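PDB 2EPG: tRNA-splicing ligase RtcB from Thermus thermophilus, which probably joins RNA ends carrying a 2',3'-cyclic phosphate or 3'-phosphate to 5'-hydroxyl ends, using GTP and manganese. Local coordinates for residues Glu345-Gly349 and Met401-Gly406; Val32-Ala38 and Glu68-Pro74; Ala18-Tyr22 and Glu465-Ala470; Val377-Val381 and Val393-Thr397. All blocks are in the same frame, centred on the assembly; numbering follows the deposited sequence.

Interaction 1 (Glu345-Gly349 and Met401-Gly406)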
loop_
_atom_site.group_PDB
_atom_site.type_symbol
_atom_site.label_atom_id
_atom_site.label_comp_id
_atom_site.label_asym_id
_atom_site.label_seq_id
_atom_site.Cartn_x
_atom_site.Cartn_y
_atom_site.Cartn_z
ATOM N N GLU A 345 15.389 3.525 -2.836
ATOM C CA GLU A 345 15.742 2.122 -3.011
ATOM C C GLU A 345 16.906 1.965 -3.992
ATOM O O GLU A 345 17.227 2.888 -4.743
ATOM C CB GLU A 345 14.527 1.351 -3.534
ATOM C CG GLU A 345 13.317 1.374 -2.612
ATOM C CD GLU A 345 12.092 0.691 -3.212
ATOM O OE1 GLU A 345 12.122 0.277 -4.406
ATOM O OE2 GLU A 345 11.084 0.576 -2.480
ATOM N N GLU A 346 17.540 0.798 -3.956
ATOM C CA GLU A 346 18.648 0.475 -4.846
ATOM C C GLU A 346 18.096 -0.219 -6.079
ATOM O O GLU A 346 17.499 -1.286 -5.969
ATOM C CB GLU A 346 19.632 -0.482 -4.176
ATOM C CG GLU A 346 20.374 0.094 -2.990
ATOM C CD GLU A 346 21.314 1.217 -3.388
ATOM O OE1 GLU A 346 21.244 2.288 -2.735
ATOM O OE2 GLU A 346 22.113 1.021 -4.344
ATOM N N HIS A 347 18.303 0.406 -7.238
ATOM C CA HIS A 347 17.875 -0.112 -8.544
ATOM C C HIS A 347 18.936 0.340 -9.548
ATOM O O HIS A 347 19.377 1.491 -9.516
ATOM C CB HIS A 347 16.522 0.468 -8.958
ATOM C CG HIS A 347 15.389 0.077 -8.063
ATOM N ND1 HIS A 347 14.826 -1.185 -8.073
ATOM C CD2 HIS A 347 14.705 0.786 -7.133
ATOM C CE1 HIS A 347 13.846 -1.232 -7.189
ATOM N NE2 HIS A 347 13.750 -0.049 -6.606
ATOM N N ARG A 348 19.351 -0.576 -10.419
ATOM C CA ARG A 348 20.362 -0.310 -11.443
ATOM C C ARG A 348 21.668 0.142 -10.793
ATOM O O ARG A 348 22.361 1.029 -11.299
ATOM C CB ARG A 348 19.856 0.767 -12.393
ATOM C CG ARG A 348 18.402 0.591 -12.802
ATOM C CD ARG A 348 18.266 0.182 -14.250
ATOM N NE ARG A 348 16.892 -0.158 -14.590
ATOM C CZ ARG A 348 16.080 0.629 -15.284
ATOM N NH1 ARG A 348 14.844 0.227 -15.544
ATOM N NH2 ARG A 348 16.501 1.813 -15.716
ATOM N N GLY A 349 21.982 -0.464 -9.653
ATOM C CA GLY A 349 23.189 -0.125 -8.924
ATOM C C GLY A 349 23.219 1.277 -8.345
ATOM O O GLY A 349 24.274 1.736 -7.919
HETATM N N MSE A 401 12.126 -7.239 -10.309
HETATM C CA MSE A 401 13.317 -6.482 -9.932
HETATM C C MSE A 401 13.926 -5.868 -11.195
HETATM O O MSE A 401 14.472 -4.767 -11.156
HETATM C CB MSE A 401 14.380 -7.372 -9.270
HETATM C CG MSE A 401 14.037 -7.918 -7.885
HETATM SE SE MSE A 401 13.492 -6.631 -6.472
HETATM C CE MSE A 401 14.981 -5.368 -6.514
ATOM N N GLU A 402 13.832 -6.584 -12.314
ATOM C CA GLU A 402 14.388 -6.088 -13.570
ATOM C C GLU A 402 13.473 -5.102 -14.305
ATOM O O GLU A 402 13.911 -4.033 -14.740
ATOM C CB GLU A 402 14.661 -7.260 -14.517
ATOM C CG GLU A 402 15.791 -8.196 -14.095
ATOM C CD GLU A 402 17.167 -7.625 -14.382
ATOM O OE1 GLU A 402 17.252 -6.468 -14.878
ATOM O OE2 GLU A 402 18.162 -8.334 -14.104
ATOM N N VAL A 403 12.197 -5.452 -14.424
ATOM C CA VAL A 403 11.279 -4.635 -15.211
ATOM C C VAL A 403 10.314 -3.652 -14.583
ATOM O O VAL A 403 9.684 -2.891 -15.314
ATOM C CB VAL A 403 10.439 -5.535 -16.162
ATOM C CG1 VAL A 403 11.375 -6.536 -16.876
ATOM C CG2 VAL A 403 9.340 -6.272 -15.382
ATOM N N SER A 404 10.174 -3.637 -13.261
ATOM C CA SER A 404 9.217 -2.705 -12.659
ATOM C C SER A 404 9.740 -2.061 -11.395
ATOM O O SER A 404 8.954 -1.662 -10.542
ATOM C CB SER A 404 7.898 -3.437 -12.350
ATOM O OG SER A 404 8.070 -4.467 -11.387
ATOM N N PHE A 405 11.055 -1.938 -11.280
ATOM C CA PHE A 405 11.653 -1.395 -10.060
ATOM C C PHE A 405 11.109 -2.203 -8.865
ATOM O O PHE A 405 10.710 -1.650 -7.836
ATOM C CB PHE A 405 11.314 0.098 -9.925
ATOM C CG PHE A 405 11.889 0.946 -11.038
ATOM C CD1 PHE A 405 11.070 1.484 -12.023
ATOM C CD2 PHE A 405 13.258 1.171 -11.111
ATOM C CE1 PHE A 405 11.613 2.233 -13.066
ATOM C CE2 PHE A 405 13.816 1.919 -12.151
ATOM C CZ PHE A 405 12.985 2.450 -13.132
ATOM N N GLY A 406 11.075 -3.523 -9.034
ATOM C CA GLY A 406 10.587 -4.405 -7.988
ATOM C C GLY A 406 9.225 -3.981 -7.464
ATOM O O GLY A 406 9.041 -3.863 -6.254
HETATM O O HOH W 1 15.262 -1.851 -11.154
HETATM O O HOH W 2 16.153 -2.893 -14.205
#
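Phe405 turns one edge of its ring to the face of the His347 imidazole, a T-shaped pair with planes at 86° and centroids 5.5 Å apart. This is the tightly packed half of the contact. Phe405 CB sits over the same imidazole, 4.1 Å from its centroid in a CH-pi contact, while CD2 comes to 3.9 Å from His347 CG. The imidazole is also gripped at its rim: His347 NE2 donates in the ring plane to the anti lone pair of Glu345 OE1 (2.8 Å), a bond that should fix the ring's rotation. The other side is looser and wetter. One water accepts a weak bond from His347 ND1 and donates to Met401 O; a second, 2.9 Å from Arg348 NE, donates to Glu402 O. Bent at chi2 (-110°), the Arg348 chain brings its guanidinium across Phe405, with NH1 3.8 Å from Phe405 CZ and the two planes 32° apart, while NH2 bonds to Glu68 O. The contact thus sets the end of strand 332-347 against the loop that follows helix 398-403. Strand 350-357 lies alongside, its Val352 and Val354 touching His347 and its Arg356 bound to both Glu345 OE2 and Phe405 O.

Interaction 2 (Val32-Ala38 and Glu68-Pro74)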
loop_
_atom_site.group_PDB
_atom_site.type_symbol
_atom_site.label_atom_id
_atom_site.label_comp_id
_atom_site.label_asym_id
_atom_site.label_seq_id
_atom_site.Cartn_x
_atom_site.Cartn_y
_atom_site.Cartn_z
ATOM N N VAL A 32 11.815 9.814 -21.206
ATOM C CA VAL A 32 12.060 8.383 -21.282
ATOM C C VAL A 32 10.803 7.702 -21.795
ATOM O O VAL A 32 9.756 8.335 -21.932
ATOM C CB VAL A 32 12.371 7.778 -19.876
ATOM C CG1 VAL A 32 13.634 8.395 -19.283
ATOM C CG2 VAL A 32 11.191 8.050 -18.933
ATOM N N ASP A 33 10.931 6.414 -22.087
ATOM C CA ASP A 33 9.811 5.600 -22.514
ATOM C C ASP A 33 8.934 5.367 -21.275
ATOM O O ASP A 33 9.377 5.540 -20.135
ATOM C CB ASP A 33 10.274 4.201 -22.961
ATOM C CG ASP A 33 11.051 4.200 -24.268
ATOM O OD1 ASP A 33 10.978 5.187 -25.027
ATOM O OD2 ASP A 33 11.729 3.176 -24.539
ATOM N N ALA A 34 7.698 4.953 -21.506
ATOM C CA ALA A 34 6.805 4.581 -20.431
ATOM C C ALA A 34 6.473 3.114 -20.743
ATOM O O ALA A 34 6.493 2.702 -21.907
ATOM C CB ALA A 34 5.543 5.418 -20.459
ATOM N N VAL A 35 6.204 2.320 -19.717
ATOM C CA VAL A 35 5.829 0.932 -19.928
ATOM C C VAL A 35 4.652 0.625 -19.021
ATOM O O VAL A 35 4.652 1.025 -17.858
ATOM C CB VAL A 35 7.001 -0.035 -19.588
ATOM C CG1 VAL A 35 6.467 -1.450 -19.403
ATOM C CG2 VAL A 35 8.056 -0.003 -20.685
ATOM N N PHE A 36 3.631 -0.047 -19.543
ATOM C CA PHE A 36 2.483 -0.412 -18.715
ATOM C C PHE A 36 2.094 -1.871 -18.922
ATOM O O PHE A 36 2.310 -2.441 -19.994
ATOM C CB PHE A 36 1.269 0.510 -18.955
ATOM C CG PHE A 36 0.675 0.423 -20.337
ATOM C CD1 PHE A 36 1.193 1.183 -21.382
ATOM C CD2 PHE A 36 -0.422 -0.396 -20.584
ATOM C CE1 PHE A 36 0.629 1.132 -22.658
ATOM C CE2 PHE A 36 -0.999 -0.462 -21.856
ATOM C CZ PHE A 36 -0.472 0.307 -22.900
ATOM N N PHE A 37 1.551 -2.482 -17.876
ATOM C CA PHE A 37 1.151 -3.876 -17.940
ATOM C C PHE A 37 -0.364 -3.965 -18.069
ATOM O O PHE A 37 -1.099 -3.279 -17.356
ATOM C CB PHE A 37 1.642 -4.621 -16.685
ATOM C CG PHE A 37 3.113 -4.429 -16.399
ATOM C CD1 PHE A 37 3.551 -3.392 -15.579
ATOM C CD2 PHE A 37 4.062 -5.254 -16.988
ATOM C CE1 PHE A 37 4.912 -3.182 -15.352
ATOM C CE2 PHE A 37 5.425 -5.056 -16.773
ATOM C CZ PHE A 37 5.854 -4.017 -15.955
ATOM N N ALA A 38 -0.844 -4.802 -18.984
ATOM C CA ALA A 38 -2.284 -4.925 -19.162
ATOM C C ALA A 38 -2.716 -6.166 -19.929
ATOM O O ALA A 38 -1.898 -6.879 -20.500
ATOM C CB ALA A 38 -2.816 -3.685 -19.852
ATOM N N GLU A 68 14.172 5.649 -16.729
ATOM C CA GLU A 68 13.386 4.865 -17.670
ATOM C C GLU A 68 13.109 3.458 -17.132
ATOM O O GLU A 68 14.014 2.791 -16.625
ATOM C CB GLU A 68 14.125 4.762 -19.012
ATOM C CG GLU A 68 13.303 4.128 -20.123
ATOM C CD GLU A 68 13.912 4.394 -21.494
ATOM O OE1 GLU A 68 14.899 3.714 -21.857
ATOM O OE2 GLU A 68 13.415 5.300 -22.198
ATOM N N PRO A 69 11.849 2.989 -17.235
ATOM C CA PRO A 69 10.727 3.727 -17.819
ATOM C C PRO A 69 9.735 4.146 -16.744
ATOM O O PRO A 69 9.767 3.623 -15.632
ATOM C CB PRO A 69 10.097 2.696 -18.733
ATOM C CG PRO A 69 10.136 1.452 -17.829
ATOM C CD PRO A 69 11.548 1.543 -17.185
ATOM N N ALA A 70 8.855 5.085 -17.084
ATOM C CA ALA A 70 7.803 5.494 -16.166
ATOM C C ALA A 70 6.859 4.298 -16.309
ATOM O O ALA A 70 6.681 3.803 -17.425
ATOM C CB ALA A 70 7.123 6.794 -16.658
ATOM N N LEU A 71 6.255 3.843 -15.210
ATOM C CA LEU A 71 5.392 2.662 -15.246
ATOM C C LEU A 71 3.995 2.791 -14.682
ATOM O O LEU A 71 3.712 3.647 -13.842
ATOM C CB LEU A 71 6.058 1.504 -14.494
ATOM C CG LEU A 71 7.345 0.901 -15.038
ATOM C CD1 LEU A 71 8.318 0.691 -13.900
ATOM C CD2 LEU A 71 7.027 -0.416 -15.757
ATOM N N ALA A 72 3.136 1.879 -15.121
ATOM C CA ALA A 72 1.754 1.814 -14.657
ATOM C C ALA A 72 1.314 0.351 -14.613
ATOM O O ALA A 72 1.577 -0.409 -15.552
ATOM C CB ALA A 72 0.837 2.599 -15.579
HETATM N N MSE A 73 0.652 -0.022 -13.519
HETATM C CA MSE A 73 0.132 -1.377 -13.283
HETATM C C MSE A 73 -1.173 -1.652 -14.048
HETATM O O MSE A 73 -1.798 -0.726 -14.566
HETATM C CB MSE A 73 -0.105 -1.579 -11.777
HETATM C CG MSE A 73 1.167 -1.544 -10.960
HETATM SE SE MSE A 73 2.362 -2.946 -11.556
HETATM C CE MSE A 73 4.042 -2.066 -11.427
ATOM N N PRO A 74 -1.611 -2.929 -14.105
ATOM C CA PRO A 74 -2.841 -3.291 -14.817
ATOM C C PRO A 74 -4.109 -2.589 -14.353
ATOM O O PRO A 74 -5.060 -2.487 -15.117
ATOM C CB PRO A 74 -2.920 -4.808 -14.638
ATOM C CG PRO A 74 -1.511 -5.211 -14.562
ATOM C CD PRO A 74 -0.933 -4.144 -13.629
#
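Two neighbouring parallel strands, 34-37 and 70-73, meet here edge to edge, the axes of these short segments 4.7 Å apart at closest approach and 13° from parallel. Ala70 N bonds to Asp33 O, Val35 N to Ala70 O (2.8 Å), Ala72 N to Val35 O and Phe37 N to Ala72 O (3.1 Å), the alternation expected of a parallel pair. Ahead of the strands a side chain takes over: Glu68, extended with CG anti to the backbone N (chi1 -172°), lays its CB and CG along Val32 CB and accepts from Asp33 N through OE2 at 2.7 Å, nearly straight at 169°. With an alanine in place of Glu68, Asp33 N would probably lose this acceptor and the cover over Val32 would thin. The carboxylate of Asp33 lies close to that of Glu68, but it is engaged by Arg23 and the backbone N of Arg26. On the face bearing Val35 and Leu71, Leu71 CD2 touches both Val35 CG1 (3.8 Å) and Phe37 CE1 (3.5 Å). Pro69 CG extends this apolar patch beside Val35 CG2, and Met73, present as selenomethionine, adds an oblique Met-aromatic contact, its SE 5.2 Å from the Phe37 ring centroid. Ala34, Phe36, Ala70 and Ala72 occupy the other face, against Leu54 and Leu57 of helix 52-60. Such a parallel pair among mostly antiparallel neighbours, with a helix against one face, befits this protein's mixed alpha-beta fold.

Interaction 3 (Ala18-Tyr22 and Glu465-Ala470)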
loop_
_atom_site.group_PDB
_atom_site.type_symbol
_atom_site.label_atom_id
_atom_site.label_comp_id
_atom_site.label_asym_id
_atom_site.label_seq_id
_atom_site.Cartn_x
_atom_site.Cartn_y
_atom_site.Cartn_z
ATOM N N ALA A 18 6.145 -7.799 -24.611
ATOM C CA ALA A 18 6.120 -9.078 -23.921
ATOM C C ALA A 18 4.700 -9.381 -23.515
ATOM O O ALA A 18 3.837 -8.522 -23.585
ATOM C CB ALA A 18 7.003 -9.015 -22.688
ATOM N N PRO A 19 4.430 -10.617 -23.083
ATOM C CA PRO A 19 3.053 -10.902 -22.682
ATOM C C PRO A 19 2.608 -9.871 -21.640
ATOM O O PRO A 19 3.386 -9.490 -20.763
ATOM C CB PRO A 19 3.153 -12.321 -22.121
ATOM C CG PRO A 19 4.210 -12.927 -22.983
ATOM C CD PRO A 19 5.256 -11.834 -23.057
ATOM N N TYR A 20 1.366 -9.411 -21.759
ATOM C CA TYR A 20 0.797 -8.420 -20.852
ATOM C C TYR A 20 1.670 -7.179 -20.602
ATOM O O TYR A 20 1.442 -6.458 -19.635
ATOM C CB TYR A 20 0.460 -9.072 -19.502
ATOM C CG TYR A 20 -0.414 -10.296 -19.626
ATOM C CD1 TYR A 20 0.123 -11.516 -20.033
ATOM C CD2 TYR A 20 -1.779 -10.224 -19.378
ATOM C CE1 TYR A 20 -0.681 -12.639 -20.194
ATOM C CE2 TYR A 20 -2.605 -11.342 -19.530
ATOM C CZ TYR A 20 -2.045 -12.547 -19.940
ATOM O OH TYR A 20 -2.845 -13.654 -20.103
ATOM N N THR A 21 2.632 -6.915 -21.483
ATOM C CA THR A 21 3.536 -5.777 -21.321
ATOM C C THR A 21 3.588 -4.864 -22.560
ATOM O O THR A 21 3.932 -5.315 -23.667
ATOM C CB THR A 21 4.949 -6.289 -20.999
ATOM O OG1 THR A 21 4.871 -7.220 -19.907
ATOM C CG2 THR A 21 5.875 -5.144 -20.625
ATOM N N TYR A 22 3.265 -3.580 -22.367
ATOM C CA TYR A 22 3.259 -2.590 -23.454
ATOM C C TYR A 22 4.177 -1.395 -23.215
ATOM O O TYR A 22 4.334 -0.914 -22.089
ATOM C CB TYR A 22 1.837 -2.090 -23.697
ATOM C CG TYR A 22 0.872 -3.220 -23.978
ATOM C CD1 TYR A 22 0.869 -3.873 -25.215
ATOM C CD2 TYR A 22 -0.002 -3.676 -22.987
ATOM C CE1 TYR A 22 0.020 -4.958 -25.460
ATOM C CE2 TYR A 22 -0.857 -4.762 -23.213
ATOM C CZ TYR A 22 -0.840 -5.397 -24.453
ATOM O OH TYR A 22 -1.676 -6.466 -24.675
ATOM N N GLU A 465 -4.512 -11.330 -12.920
ATOM C CA GLU A 465 -4.237 -12.138 -14.106
ATOM C C GLU A 465 -3.133 -11.470 -14.936
ATOM O O GLU A 465 -2.176 -12.118 -15.390
ATOM C CB GLU A 465 -5.514 -12.252 -14.951
ATOM C CG GLU A 465 -5.394 -13.098 -16.214
ATOM C CD GLU A 465 -6.605 -12.948 -17.150
ATOM O OE1 GLU A 465 -6.627 -11.983 -17.956
ATOM O OE2 GLU A 465 -7.534 -13.794 -17.077
ATOM N N ALA A 466 -3.271 -10.168 -15.140
ATOM C CA ALA A 466 -2.278 -9.438 -15.928
ATOM C C ALA A 466 -0.948 -9.433 -15.189
ATOM O O ALA A 466 0.112 -9.660 -15.778
ATOM C CB ALA A 466 -2.739 -8.032 -16.162
ATOM N N VAL A 467 -1.008 -9.182 -13.890
ATOM C CA VAL A 467 0.204 -9.154 -13.086
ATOM C C VAL A 467 0.947 -10.479 -13.154
ATOM O O VAL A 467 2.155 -10.499 -13.394
ATOM C CB VAL A 467 -0.116 -8.806 -11.619
ATOM C CG1 VAL A 467 0.940 -9.371 -10.700
ATOM C CG2 VAL A 467 -0.186 -7.290 -11.467
ATOM N N GLU A 468 0.242 -11.588 -12.946
ATOM C CA GLU A 468 0.921 -12.871 -13.003
ATOM C C GLU A 468 1.398 -13.136 -14.430
ATOM O O GLU A 468 2.502 -13.638 -14.639
ATOM C CB GLU A 468 0.014 -14.014 -12.516
ATOM C CG GLU A 468 0.738 -15.361 -12.527
ATOM C CD GLU A 468 0.039 -16.454 -11.733
ATOM O OE1 GLU A 468 -1.144 -16.746 -12.038
ATOM O OE2 GLU A 468 0.685 -17.016 -10.808
ATOM N N GLY A 469 0.576 -12.777 -15.407
ATOM C CA GLY A 469 0.954 -12.978 -16.790
ATOM C C GLY A 469 2.199 -12.191 -17.175
ATOM O O GLY A 469 3.046 -12.689 -17.921
ATOM N N ALA A 470 2.320 -10.965 -16.677
ATOM C CA ALA A 470 3.480 -10.140 -16.985
ATOM C C ALA A 470 4.706 -10.616 -16.209
ATOM O O ALA A 470 5.807 -10.144 -16.441
ATOM C CB ALA A 470 3.183 -8.651 -16.661
HETATM O O HOH W 3 5.736 -11.029 -19.797
HETATM O O HOH W 4 6.860 -8.427 -18.506
#
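Tyr20 lies against residues 465-470 of helix 462-470 and, together with Ala470 and Gly469, carries most of the contact. Its CG stands anti to the carbonyl carbon (chi1 -53°), sending the ring from the turn onto the helix backbone. Gly469 CA sits over one ring face in a CH-pi contact, 4.0 Å from the centroid, and Gly469 C lies 3.6 Å from Tyr20 CD1. The approach depends on the glycine, since a beta carbon there would run into Tyr20 CE1. One turn earlier, Ala466 CA is 3.6 Å from Tyr20 CD2. Ala470 closes the root of the side chain, its CB 4.0 Å from Tyr20 CB and 3.9 Å from Thr21 OG1. Replacing Tyr20 by an alanine would probably open a gap over Gly469 and Ala466, baring that surface of the helix. The polar links lie at the turn, beside Ala470. Thr21 OG1 donates to Pro19 O, tilted 35° from the carbonyl plane, and receives a bond from a water that also donates to Ala470 O at 2.9 Å. A second water donates to Pro19 O and, weakly, to Ala470 O, which Lys399 also reaches. Strand 34-37 backs the contact through Phe37, which touches Thr21 and Ala470. Ala18 to Thr21 form a type II beta turn, with Tyr20 in its third position at positive phi; the turn joins strands 15-18 and 21-24 in a tight beta hairpin.

Interaction 4 (Val377-Val381 and Val393-Thr397)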
loop_
_atom_site.group_PDB
_atom_site.type_symbol
_atom_site.label_atom_id
_atom_site.label_comp_id
_atom_site.label_asym_id
_atom_site.label_seq_id
_atom_site.Cartn_x
_atom_site.Cartn_y
_atom_site.Cartn_z
ATOM N N VAL A 377 11.142 -17.397 -1.449
ATOM C CA VAL A 377 10.002 -17.300 -2.353
ATOM C C VAL A 377 9.608 -15.898 -2.788
ATOM O O VAL A 377 8.831 -15.745 -3.724
ATOM C CB VAL A 377 8.750 -17.978 -1.744
ATOM C CG1 VAL A 377 9.062 -19.417 -1.394
ATOM C CG2 VAL A 377 8.287 -17.204 -0.515
ATOM N N GLY A 378 10.147 -14.881 -2.123
ATOM C CA GLY A 378 9.806 -13.511 -2.473
ATOM C C GLY A 378 8.916 -12.822 -1.436
ATOM O O GLY A 378 8.288 -13.473 -0.603
ATOM N N GLN A 379 8.855 -11.499 -1.502
ATOM C CA GLN A 379 8.062 -10.700 -0.577
ATOM C C GLN A 379 6.566 -10.897 -0.789
ATOM O O GLN A 379 6.099 -10.983 -1.918
ATOM C CB GLN A 379 8.377 -9.213 -0.797
ATOM C CG GLN A 379 7.607 -8.232 0.120
ATOM C CD GLN A 379 7.499 -6.872 -0.516
ATOM O OE1 GLN A 379 8.495 -6.160 -0.678
ATOM N NE2 GLN A 379 6.296 -6.515 -0.918
ATOM N N PRO A 380 5.790 -10.969 0.301
ATOM C CA PRO A 380 4.344 -11.136 0.124
ATOM C C PRO A 380 3.790 -9.831 -0.487
ATOM O O PRO A 380 4.287 -8.737 -0.200
ATOM C CB PRO A 380 3.826 -11.332 1.559
ATOM C CG PRO A 380 5.021 -11.883 2.310
ATOM C CD PRO A 380 6.183 -11.109 1.718
ATOM N N VAL A 381 2.772 -9.951 -1.332
ATOM C CA VAL A 381 2.136 -8.790 -1.939
ATOM C C VAL A 381 0.675 -8.982 -1.597
ATOM O O VAL A 381 0.060 -9.979 -1.994
ATOM C CB VAL A 381 2.305 -8.766 -3.473
ATOM C CG1 VAL A 381 1.461 -7.630 -4.073
ATOM C CG2 VAL A 381 3.770 -8.570 -3.831
ATOM N N VAL A 393 -3.074 -12.984 -2.228
ATOM C CA VAL A 393 -1.737 -12.881 -1.683
ATOM C C VAL A 393 -0.856 -13.338 -2.851
ATOM O O VAL A 393 -1.052 -14.439 -3.388
ATOM C CB VAL A 393 -1.513 -13.829 -0.487
ATOM C CG1 VAL A 393 -0.067 -13.726 -0.030
ATOM C CG2 VAL A 393 -2.477 -13.475 0.666
ATOM N N LEU A 394 0.067 -12.474 -3.270
ATOM C CA LEU A 394 0.983 -12.797 -4.347
ATOM C C LEU A 394 2.365 -12.805 -3.718
ATOM O O LEU A 394 2.501 -12.583 -2.517
ATOM C CB LEU A 394 0.926 -11.723 -5.447
ATOM C CG LEU A 394 -0.479 -11.287 -5.898
ATOM C CD1 LEU A 394 -0.373 -10.174 -6.949
ATOM C CD2 LEU A 394 -1.239 -12.472 -6.459
ATOM N N ALA A 395 3.387 -13.083 -4.522
ATOM C CA ALA A 395 4.763 -13.056 -4.049
ATOM C C ALA A 395 5.560 -12.261 -5.080
ATOM O O ALA A 395 5.282 -12.347 -6.280
ATOM C CB ALA A 395 5.324 -14.474 -3.910
ATOM N N GLY A 396 6.534 -11.481 -4.611
ATOM C CA GLY A 396 7.359 -10.681 -5.504
ATOM C C GLY A 396 8.267 -11.554 -6.354
ATOM O O GLY A 396 8.629 -12.652 -5.952
ATOM N N THR A 397 8.661 -11.068 -7.522
ATOM C CA THR A 397 9.487 -11.886 -8.395
ATOM C C THR A 397 10.783 -11.245 -8.795
ATOM O O THR A 397 10.972 -10.039 -8.660
ATOM C CB THR A 397 8.748 -12.219 -9.691
ATOM O OG1 THR A 397 8.617 -11.025 -10.470
ATOM C CG2 THR A 397 7.354 -12.778 -9.373
HETATM O O HOH W 5 7.933 -15.294 -6.443
#
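This is an antiparallel pairing near the open ends of a beta hairpin, strands 380-383 and 391-395, buried beside a binding site predicted for GMP. Val381 and Leu394 form a hydrogen-bonded pair: Leu394 N reaches Val381 O at 2.8 Å and almost straight (174°), while Val381 N returns a bond to Leu394 O from well above that carbonyl's plane. Pro380 faces Ala395 as the neighbouring non-hydrogen-bonded pair, a place where the missing amide hydrogen of proline costs nothing across the strands. Beyond it Gly396 N donates to Gln379 O at 2.8 Å. Side-chain contacts across the pair are few: Val381 CB and Leu394 CB lie 3.8 Å apart on one face, whereas Ala395 CB, on the other, rests 3.7 Å from Val377 O. Where the strands part, a water donates to Val377 O and Gly396 O (2.8 Å), bridging two carbonyls that could not bond to each other. Gly378 passes so near Gly396 O that a beta carbon would clash with it. The Gln379 chain runs out extended (chi1 -180°), its amide turned so that NE2 donates to Pro380 O at 3.1 Å; NE2 also meets Arg361 O. Strand 474-486 flanks 391-395, and the side chain of Val381 is about 6 Å from that of His339, a predicted GMP-binding residue. The polar chemistry is therefore mainly of the backbone, with a water bridging two carbonyls where the strands diverge.

Interactions 2 and 4 are buried strand pairings, one parallel and one antiparallel, held mainly by backbone bonds; all nine touching residues of interaction 4 are buried. Interactions 1 and 3 are only partly buried, each setting an aromatic residue of a turn or loop on its partner with waters beside it. Interactions 2 and 3 share a region: strand 21-24 neighbours 34-37, Ala38 N bonds to Tyr20 O, and Pro74 touches Ala466. Interaction 1 meets interaction 2 through Arg348 with Glu68 and Phe405 with Leu71. Interaction 4 leads along the chain into helix 398-403 of interaction 1 and touches interaction 3 at Leu394 and Val467.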